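Local coordinates for protein putative cellulase CEL6 (Mycobacterium tuberculosis, PDB 1UP3) that probably hydrolyses internal beta-1,4-glucosidic bonds of cellulose as an endoglucanase of glycoside hydrolase family 6, at residues A[6-11]-A[68-73]; A[38-43]-A[257-262]; A[110-115]-A[150-155]; A[216-221]-A[241-246]. All coordinates share one frame; numbering follows the deposited sequence. Where two conformers were deposited one is given.

From the N terminus, contact 1 closes the first loop by bringing 68-73, at the start of strand 72-75, back against 6-11. Before it closes, 38-43 opens contact 2, so these two loops cross; contact 2 ends only at 257-262 and joins the chain entering strand 42-44, with its first residues, to the chain leaving strand 254-258, the outermost strands of the seven-stranded parallel sheet. Contacts 3 and 4 follow in series, both within the long span of contact 2. Contact 3 pairs the third and fourth strands, 113-117 and 153-158, while contact 4 folds the loop at 241-246 onto residues 218-221, just after strand 213-217. V72 and Y42 join contacts 1 and 2 through a probable backbone bond.

Contact 1: A[6-11]-A[68-73]; sequences AGKPFY and GAMPVL
F10 and M70 form a single beta bridge, in which M70 N donates to P9 O (2.8 Å, 165° at the hydrogen) and Y11 N donates to M70 O (2.9 Å). The N-terminal segment is thereby pinned to the chain entering strand 72-75 of the distorted alpha/beta barrel characteristic of glycoside hydrolase family 6. G68, whose positive phi suits glycine, ends helix 50-66 in a Schellman motif, and its carbonyl O lies against K8 CB and P9 CD. The long K8 chain runs on past the A69 and M70 backbone, crossing the M70 side chain at about a right angle until NZ comes to 3.8 Å from CE of M70. A69 is small enough to sit close under the bridge, its CB 3.3 Å from P9 O and 3.9 Å from Y11 CB. Beyond CB, Y11 turns away to helix 50-66, packing edge-to-face with Y60 and hydrogen-bonding a bound polyether, probably from the crystallisation liquor. F10 points its CB away overall, yet with CG beside the backbone N (chi1 -61°) the apolar ring still reaches across by one atom: CD1 meets M70 CB and V72 CG2, both at 4.1 Å.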
# COMPACT_ATOMS: atom_id res chain seq x y z
N ALA A 6 7.56 -7.11 -13.87
CA ALA A 6 8.41 -8.27 -14.07
C ALA A 6 9.77 -7.73 -14.56
O ALA A 6 9.88 -6.58 -14.93
CB ALA A 6 7.77 -9.21 -15.07
N GLY A 7 10.83 -8.50 -14.50
CA GLY A 7 12.05 -7.92 -15.07
C GLY A 7 13.02 -7.16 -14.17
O GLY A 7 14.19 -7.09 -14.53
N LYS A 8 12.61 -6.64 -13.00
CA LYS A 8 13.65 -6.41 -11.99
C LYS A 8 13.19 -6.58 -10.58
O LYS A 8 11.98 -6.52 -10.31
CB LYS A 8 14.32 -5.08 -12.19
CG LYS A 8 13.43 -3.94 -12.07
CD LYS A 8 14.06 -2.68 -12.67
CE LYS A 8 13.06 -1.59 -12.83
NZ LYS A 8 12.03 -1.99 -13.86
N PRO A 9 14.11 -6.81 -9.67
CA PRO A 9 13.69 -7.03 -8.30
C PRO A 9 13.08 -5.78 -7.70
O PRO A 9 13.38 -4.68 -8.14
CB PRO A 9 14.97 -7.42 -7.57
CG PRO A 9 16.07 -6.85 -8.38
CD PRO A 9 15.58 -6.88 -9.82
N PHE A 10 12.21 -5.97 -6.70
CA PHE A 10 11.68 -4.86 -5.96
C PHE A 10 12.76 -4.31 -5.01
O PHE A 10 13.57 -5.06 -4.44
CB PHE A 10 10.41 -5.27 -5.21
CG PHE A 10 9.31 -5.74 -6.13
CD1 PHE A 10 8.71 -4.86 -6.99
CD2 PHE A 10 8.91 -7.07 -6.13
CE1 PHE A 10 7.72 -5.26 -7.86
CE2 PHE A 10 7.92 -7.51 -7.03
CZ PHE A 10 7.34 -6.61 -7.89
N TYR A 11 12.75 -3.00 -4.82
CA TYR A 11 13.78 -2.33 -4.01
C TYR A 11 13.65 -2.59 -2.52
O TYR A 11 12.58 -2.40 -1.95
CB TYR A 11 13.68 -0.84 -4.27
CG TYR A 11 14.71 0.04 -3.58
CD1 TYR A 11 16.06 -0.19 -3.71
CD2 TYR A 11 14.31 1.14 -2.85
CE1 TYR A 11 17.00 0.67 -3.09
CE2 TYR A 11 15.21 1.96 -2.24
CZ TYR A 11 16.56 1.72 -2.36
OH TYR A 11 17.46 2.56 -1.72
N GLY A 68 19.33 -1.12 -9.48
CA GLY A 68 18.76 -1.97 -10.50
C GLY A 68 17.42 -2.56 -10.11
O GLY A 68 17.10 -3.68 -10.49
N ALA A 69 16.62 -1.77 -9.39
CA ALA A 69 15.42 -2.27 -8.74
C ALA A 69 14.21 -1.36 -8.93
O ALA A 69 14.36 -0.15 -9.16
CB ALA A 69 15.67 -2.45 -7.23
N MET A 70 13.01 -1.94 -8.78
CA MET A 70 11.74 -1.21 -8.89
C MET A 70 11.31 -0.70 -7.51
O MET A 70 11.05 -1.49 -6.63
CB MET A 70 10.64 -2.14 -9.45
CG MET A 70 9.25 -1.53 -9.48
SD MET A 70 9.06 -0.13 -10.51
CE MET A 70 8.88 -0.85 -12.08
N PRO A 71 11.23 0.63 -7.36
CA PRO A 71 10.73 1.19 -6.10
C PRO A 71 9.22 1.08 -6.04
O PRO A 71 8.56 1.23 -7.05
CB PRO A 71 11.18 2.64 -6.17
CG PRO A 71 11.14 2.94 -7.58
CD PRO A 71 11.54 1.69 -8.33
N VAL A 72 8.70 0.89 -4.84
CA VAL A 72 7.25 0.87 -4.59
C VAL A 72 6.97 1.96 -3.56
O VAL A 72 7.58 1.97 -2.46
CB VAL A 72 6.75 -0.48 -4.05
CG1 VAL A 72 5.26 -0.47 -3.95
CG2 VAL A 72 7.24 -1.68 -4.94
N LEU A 73 6.12 2.91 -3.96
CA LEU A 73 5.75 4.05 -3.14
C LEU A 73 4.25 3.94 -2.86
O LEU A 73 3.47 3.63 -3.76
CB LEU A 73 6.05 5.36 -3.86
CG LEU A 73 7.58 5.54 -4.01
CD1 LEU A 73 7.85 6.15 -5.33
CD2 LEU A 73 8.13 6.40 -2.92

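Contact 2: A[38-43]-A[257-262]; sequences TPQSYW and YLWIKR
W259, R262 and Q40 form the body of this contact. The indole of W259 receives T38 CG2 over one face, 3.5 Å from the centroid of its six-membered ring, a CH-pi contact suited to a methyl on a flat apolar surface; CG of Q40 comes to the ring edge, and the indole NE1 goes to A243 O. In the conformer described, the Q40 chain is extended beyond CG and its NE2 turns back on T38 O. R262 crosses Q40 obliquely, its CB 3.3 Å from Q40 OE1; the chain is extended from CG to NE, and NE donates to S41 O at 2.7 Å, with a weak second bond from NH2 to the same oxygen. NH1 has a salt bridge to D13. Here, at the seam of the incomplete family 6 barrel, the start of strand 42-44 with the chain leading into it meets the chain that leaves strand 254-258. One water accepts from W259 N at 2.9 Å and lies within bonding distance of both P39 O and Q40 O. I260 O is gripped from one face of its plane by W43 NE1 (2.9 Å), with the oxygen in the indole plane, and, again in the conformer described, by S41 OG (2.7 Å).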
# COMPACT_ATOMS: atom_id res chain seq x y z
N THR A 38 13.51 -7.98 2.99
CA THR A 38 12.39 -8.19 2.05
C THR A 38 11.93 -6.83 1.57
O THR A 38 11.64 -5.94 2.38
CB THR A 38 11.24 -8.91 2.77
OG1 THR A 38 11.74 -10.13 3.34
CG2 THR A 38 10.20 -9.38 1.80
N PRO A 39 11.77 -6.66 0.26
CA PRO A 39 11.31 -5.35 -0.25
C PRO A 39 9.87 -5.02 0.17
O PRO A 39 8.99 -5.90 0.12
CB PRO A 39 11.39 -5.50 -1.77
CG PRO A 39 11.46 -6.94 -2.02
CD PRO A 39 11.97 -7.65 -0.82
N GLN A 40 9.62 -3.78 0.57
CA GLN A 40 8.29 -3.41 1.07
C GLN A 40 7.74 -2.26 0.21
O GLN A 40 7.85 -2.32 -0.99
CB GLN A 40 8.32 -3.21 2.60
CG GLN A 40 8.68 -4.54 3.26
CD GLN A 40 9.18 -4.43 4.69
OE1 GLN A 40 8.62 -3.70 5.47
NE2 GLN A 40 10.22 -5.18 5.01
N SER A 41 7.11 -1.26 0.78
CA SER A 41 6.81 -0.02 0.04
C SER A 41 7.12 1.12 0.96
O SER A 41 7.12 0.96 2.20
CB SER A 41 5.34 0.08 -0.41
OG SER A 41 4.49 0.34 0.70
N TYR A 42 7.40 2.28 0.39
CA TYR A 42 7.74 3.49 1.13
C TYR A 42 6.51 4.40 1.17
O TYR A 42 6.04 4.83 0.15
CB TYR A 42 8.94 4.17 0.45
CG TYR A 42 9.53 5.31 1.24
CD1 TYR A 42 10.39 5.08 2.30
CD2 TYR A 42 9.24 6.61 0.92
CE1 TYR A 42 10.95 6.12 3.04
CE2 TYR A 42 9.80 7.67 1.66
CZ TYR A 42 10.64 7.41 2.71
OH TYR A 42 11.17 8.46 3.45
N TRP A 43 6.01 4.68 2.38
CA TRP A 43 4.76 5.41 2.53
C TRP A 43 5.04 6.90 2.66
O TRP A 43 5.88 7.31 3.51
CB TRP A 43 4.04 4.93 3.77
CG TRP A 43 3.46 3.53 3.69
CD1 TRP A 43 4.13 2.38 3.44
CD2 TRP A 43 2.09 3.18 3.79
NE1 TRP A 43 3.25 1.31 3.44
CE2 TRP A 43 1.99 1.78 3.64
CE3 TRP A 43 0.91 3.91 4.02
CZ2 TRP A 43 0.78 1.10 3.70
CZ3 TRP A 43 -0.28 3.24 4.10
CH2 TRP A 43 -0.35 1.83 3.92
N TYR A 257 2.43 -10.16 -6.02
CA TYR A 257 2.29 -10.10 -4.57
C TYR A 257 3.33 -9.12 -4.07
O TYR A 257 4.49 -9.22 -4.47
CB TYR A 257 2.51 -11.47 -3.91
CG TYR A 257 1.70 -12.61 -4.45
CD1 TYR A 257 0.49 -12.41 -5.06
CD2 TYR A 257 2.19 -13.92 -4.36
CE1 TYR A 257 -0.26 -13.50 -5.58
CE2 TYR A 257 1.48 -14.98 -4.86
CZ TYR A 257 0.26 -14.76 -5.48
OH TYR A 257 -0.44 -15.80 -6.01
N LEU A 258 2.92 -8.13 -3.29
CA LEU A 258 3.82 -7.12 -2.73
C LEU A 258 3.70 -7.08 -1.23
O LEU A 258 2.66 -7.49 -0.67
CB LEU A 258 3.53 -5.72 -3.28
CG LEU A 258 3.65 -5.52 -4.80
CD1 LEU A 258 3.18 -4.12 -5.17
CD2 LEU A 258 5.09 -5.82 -5.29
N TRP A 259 4.72 -6.55 -0.57
CA TRP A 259 4.53 -6.19 0.86
C TRP A 259 4.33 -4.68 0.89
O TRP A 259 5.29 -3.93 0.72
CB TRP A 259 5.73 -6.61 1.71
CG TRP A 259 5.80 -8.08 1.98
CD1 TRP A 259 5.08 -9.09 1.37
CD2 TRP A 259 6.64 -8.71 2.94
NE1 TRP A 259 5.48 -10.30 1.87
CE2 TRP A 259 6.40 -10.10 2.86
CE3 TRP A 259 7.56 -8.24 3.88
CZ2 TRP A 259 7.09 -11.03 3.65
CZ3 TRP A 259 8.22 -9.18 4.70
CH2 TRP A 259 7.98 -10.55 4.56
N ILE A 260 3.08 -4.26 0.97
CA ILE A 260 2.74 -2.84 0.94
C ILE A 260 2.82 -2.27 2.36
O ILE A 260 3.67 -1.41 2.64
CB ILE A 260 1.40 -2.61 0.21
CG1 ILE A 260 1.53 -3.18 -1.21
CG2 ILE A 260 1.09 -1.09 0.18
CD1 ILE A 260 0.29 -3.12 -2.04
N LYS A 261 2.00 -2.79 3.26
CA LYS A 261 2.22 -2.58 4.68
C LYS A 261 3.59 -3.11 5.06
O LYS A 261 4.03 -4.12 4.52
CB LYS A 261 1.13 -3.33 5.46
CG LYS A 261 1.33 -3.48 6.97
CD LYS A 261 1.06 -2.22 7.68
CE LYS A 261 1.40 -2.38 9.16
NZ LYS A 261 0.83 -1.26 9.95
N ARG A 262 4.27 -2.40 5.98
CA ARG A 262 5.58 -2.80 6.48
C ARG A 262 5.42 -3.62 7.77
O ARG A 262 5.03 -3.06 8.80
CB ARG A 262 6.43 -1.57 6.75
CG ARG A 262 6.85 -0.81 5.47
CD ARG A 262 8.03 0.18 5.64
NE ARG A 262 8.65 0.50 4.35
CZ ARG A 262 9.84 1.12 4.14
NH1 ARG A 262 10.63 1.52 5.12
NH2 ARG A 262 10.23 1.33 2.91
O HOH W 1 7.04 -5.23 -1.79

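Contact 3: A[110-115]-A[150-155]; sequences SSPATI and DPAAAV
D150 packs its carboxyl group against the backbone of S110 and S111; its CG, anti to the backbone N (chi1 179°), leads the acid that way. OD1 also accepts from A152 N at 3.0 Å, from above the plane of the acid group, making an Asx turn, which an aspartate can close with its short side chain. P151, with a phi already suited to the second position of a type I turn, carries the chain round, and A153 N bonds back to D150 O. A152 then points its CB at the other segment, 3.5 Å from S110 O, while its own carbonyl O takes A113 N (3.2 Å) and the CA-H of P112. With A153 the strand begins, its CA 3.2 Å from A113 O. Strands 113-115 and 153-155 run parallel, 19° apart, the two ends of a beta-alpha-beta unit whose intervening chain includes helix 130-147, in the parallel sheet of the family 6 barrel. A154 supplies both polar atoms of its backbone to the ladder: N donates to A113 O at 2.8 Å, and O accepts from I115 N at 2.9 Å. Its small CB shares a face with T114, which N-terminal residues P4 and L5 cover. V155 lies on the opposite face with A113, A153 and I115, the CG2 methyl of this beta-branched residue lightly touching I115 CB at 4.5 Å; L108 of helix 94-108 packs on A113 and I115.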
# COMPACT_ATOMS: atom_id res chain seq x y z
N SER A 110 10.33 10.73 -15.50
CA SER A 110 10.09 9.57 -16.35
C SER A 110 10.68 8.31 -15.74
O SER A 110 10.90 7.32 -16.46
CB SER A 110 10.67 9.82 -17.75
OG SER A 110 9.85 10.73 -18.47
N SER A 111 10.89 8.32 -14.41
CA SER A 111 11.56 7.20 -13.75
C SER A 111 10.62 6.05 -13.42
O SER A 111 9.41 6.26 -13.18
CB SER A 111 12.25 7.68 -12.49
OG SER A 111 13.16 8.72 -12.81
N PRO A 112 11.16 4.82 -13.42
CA PRO A 112 10.34 3.65 -13.06
C PRO A 112 9.88 3.72 -11.62
O PRO A 112 10.66 4.07 -10.73
CB PRO A 112 11.31 2.47 -13.22
CG PRO A 112 12.31 2.97 -14.13
CD PRO A 112 12.53 4.39 -13.79
N ALA A 113 8.61 3.44 -11.38
CA ALA A 113 8.08 3.37 -10.03
C ALA A 113 6.77 2.60 -10.05
O ALA A 113 6.04 2.62 -11.06
CB ALA A 113 7.86 4.78 -9.40
N THR A 114 6.48 1.94 -8.95
CA THR A 114 5.17 1.36 -8.68
C THR A 114 4.51 2.24 -7.61
O THR A 114 5.16 2.56 -6.61
CB THR A 114 5.38 -0.05 -8.18
OG1 THR A 114 5.99 -0.84 -9.20
CG2 THR A 114 4.04 -0.76 -7.83
N ILE A 115 3.30 2.71 -7.88
CA ILE A 115 2.62 3.65 -6.99
C ILE A 115 1.31 3.04 -6.55
O ILE A 115 0.51 2.67 -7.40
CB ILE A 115 2.34 5.01 -7.66
CG1 ILE A 115 3.60 5.55 -8.37
CG2 ILE A 115 1.81 6.01 -6.61
CD1 ILE A 115 4.78 5.84 -7.50
N ASP A 150 3.93 10.08 -15.98
CA ASP A 150 5.20 9.32 -16.00
C ASP A 150 4.90 8.02 -16.69
O ASP A 150 4.27 7.15 -16.09
CB ASP A 150 5.67 9.04 -14.57
CG ASP A 150 6.96 8.24 -14.50
OD1 ASP A 150 7.52 7.86 -15.57
OD2 ASP A 150 7.47 7.92 -13.38
N PRO A 151 5.37 7.81 -17.93
CA PRO A 151 5.06 6.57 -18.63
C PRO A 151 5.57 5.33 -17.91
O PRO A 151 4.98 4.25 -18.10
CB PRO A 151 5.81 6.72 -19.97
CG PRO A 151 6.85 7.65 -19.69
CD PRO A 151 6.33 8.64 -18.69
N ALA A 152 6.60 5.48 -17.07
CA ALA A 152 7.23 4.38 -16.38
C ALA A 152 6.66 4.14 -14.99
O ALA A 152 7.19 3.29 -14.25
CB ALA A 152 8.75 4.61 -16.27
N ALA A 153 5.59 4.84 -14.64
CA ALA A 153 4.93 4.61 -13.36
C ALA A 153 3.81 3.60 -13.56
O ALA A 153 2.96 3.78 -14.41
CB ALA A 153 4.37 5.87 -12.80
N ALA A 154 3.86 2.51 -12.80
CA ALA A 154 2.82 1.50 -12.76
C ALA A 154 1.93 1.86 -11.60
O ALA A 154 2.34 1.74 -10.44
CB ALA A 154 3.40 0.14 -12.60
N VAL A 155 0.73 2.33 -11.90
CA VAL A 155 -0.14 2.97 -10.89
C VAL A 155 -1.29 2.03 -10.55
O VAL A 155 -2.01 1.57 -11.46
CB VAL A 155 -0.67 4.33 -11.38
CG1 VAL A 155 -1.60 4.96 -10.32
CG2 VAL A 155 0.50 5.26 -11.71

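Contact 4: A[216-221]-A[241-246]; sequences IDTSRN and LGAPPT
T218 OG1, directed across by a chi1 of 57° that sets it between the backbone N and carbonyl carbon, donates to A243 O at 2.8 Å, approaching in the carbonyl plane. Next to it, G242 CA comes to 3.0 Å from T218 O and 3.5 Å from N221 OD1; a CB here would fall within clashing distance of both oxygens, so the place suits glycine. L241 turns its CA-H on S219 O (3.3 Å, 162° at the hydrogen), and its CD2 touches the same oxygen. A water completes the first shell, donating to N221 OD1 at 2.7 Å and accepting from A243 N at 2.9 Å. The contact thus folds the loop that precedes strand 254-258 back onto the turn, 218-221, that follows strand 213-217, its neighbour in the parallel sheet of the family 6 barrel. In the next shell D217 OD1 fixes the turn out of the strand: S219 N and S219 OG (2.7 Å) reach it from one face of its plane, the former making an Asx turn, and I260 N binds it as well. The N221 amide is oriented by ND2 bonds to Y193 O and T195 OG1. Farther out, the branched apolar end of L241 rests on L288 and A289 of helix 282-291.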
# COMPACT_ATOMS: atom_id res chain seq x y z
N ILE A 216 -1.63 -7.69 -4.77
CA ILE A 216 -2.13 -8.12 -3.48
C ILE A 216 -0.99 -7.89 -2.44
O ILE A 216 0.13 -8.38 -2.65
CB ILE A 216 -2.57 -9.59 -3.48
CG1 ILE A 216 -3.72 -9.83 -4.48
CG2 ILE A 216 -3.03 -10.00 -2.09
CD1 ILE A 216 -3.96 -11.31 -4.79
N ASP A 217 -1.33 -7.28 -1.32
CA ASP A 217 -0.45 -7.11 -0.13
C ASP A 217 -0.46 -8.46 0.59
O ASP A 217 -1.47 -8.86 1.18
CB ASP A 217 -0.96 -6.02 0.79
CG ASP A 217 0.01 -5.61 1.82
OD1 ASP A 217 1.06 -6.30 1.97
OD2 ASP A 217 -0.15 -4.58 2.52
N THR A 218 0.67 -9.15 0.53
CA THR A 218 0.88 -10.42 1.21
C THR A 218 1.79 -10.31 2.43
O THR A 218 2.30 -11.32 2.97
CB THR A 218 1.44 -11.46 0.23
OG1 THR A 218 2.67 -10.97 -0.34
CG2 THR A 218 0.44 -11.74 -0.92
N SER A 219 1.99 -9.09 2.92
CA SER A 219 2.86 -8.85 4.06
C SER A 219 2.52 -9.65 5.32
O SER A 219 3.43 -10.09 6.07
CB SER A 219 2.89 -7.37 4.38
OG SER A 219 1.58 -6.84 4.61
N ARG A 220 1.23 -9.84 5.58
CA ARG A 220 0.78 -10.39 6.86
C ARG A 220 -0.29 -11.45 6.73
O ARG A 220 -1.04 -11.67 7.69
CB ARG A 220 0.32 -9.27 7.78
CG ARG A 220 1.45 -8.24 8.10
CD ARG A 220 1.09 -7.25 9.21
NE ARG A 220 -0.02 -6.37 8.82
CZ ARG A 220 -0.58 -5.53 9.64
NH1 ARG A 220 -0.14 -5.41 10.90
NH2 ARG A 220 -1.56 -4.75 9.19
N ASN A 221 -0.42 -12.08 5.56
CA ASN A 221 -1.55 -12.99 5.28
C ASN A 221 -1.24 -14.47 5.22
O ASN A 221 -2.05 -15.27 4.72
CB ASN A 221 -2.33 -12.53 4.04
CG ASN A 221 -1.64 -12.92 2.74
OD1 ASN A 221 -0.44 -13.25 2.72
ND2 ASN A 221 -2.40 -12.91 1.63
N LEU A 241 3.69 -13.63 8.42
CA LEU A 241 4.15 -13.14 7.13
C LEU A 241 3.60 -14.05 6.04
O LEU A 241 3.57 -15.31 6.19
CB LEU A 241 5.66 -13.19 7.05
CG LEU A 241 6.44 -12.41 8.09
CD1 LEU A 241 7.92 -12.73 7.89
CD2 LEU A 241 6.17 -10.93 8.00
N GLY A 242 3.20 -13.42 4.93
CA GLY A 242 2.78 -14.13 3.74
C GLY A 242 3.89 -14.26 2.71
O GLY A 242 5.07 -13.99 2.99
N ALA A 243 3.53 -14.72 1.52
CA ALA A 243 4.48 -14.90 0.42
C ALA A 243 5.35 -13.70 0.20
O ALA A 243 4.84 -12.61 0.15
CB ALA A 243 3.73 -15.18 -0.88
N PRO A 244 6.67 -13.87 0.06
CA PRO A 244 7.51 -12.75 -0.28
C PRO A 244 7.16 -12.16 -1.64
O PRO A 244 6.58 -12.87 -2.50
CB PRO A 244 8.94 -13.31 -0.26
CG PRO A 244 8.84 -14.60 0.50
CD PRO A 244 7.44 -15.09 0.39
N PRO A 245 7.45 -10.88 -1.82
CA PRO A 245 7.09 -10.21 -3.08
C PRO A 245 7.59 -10.95 -4.31
O PRO A 245 8.74 -11.43 -4.36
CB PRO A 245 7.70 -8.81 -2.91
CG PRO A 245 7.74 -8.62 -1.42
CD PRO A 245 8.03 -9.95 -0.85
N THR A 246 6.72 -11.02 -5.31
CA THR A 246 6.97 -11.81 -6.52
C THR A 246 5.98 -11.47 -7.62
O THR A 246 4.86 -11.05 -7.35
CB THR A 246 6.92 -13.33 -6.22
OG1 THR A 246 7.29 -14.09 -7.39
CG2 THR A 246 5.53 -13.82 -5.83
O HOH W 2 0.66 -15.38 1.40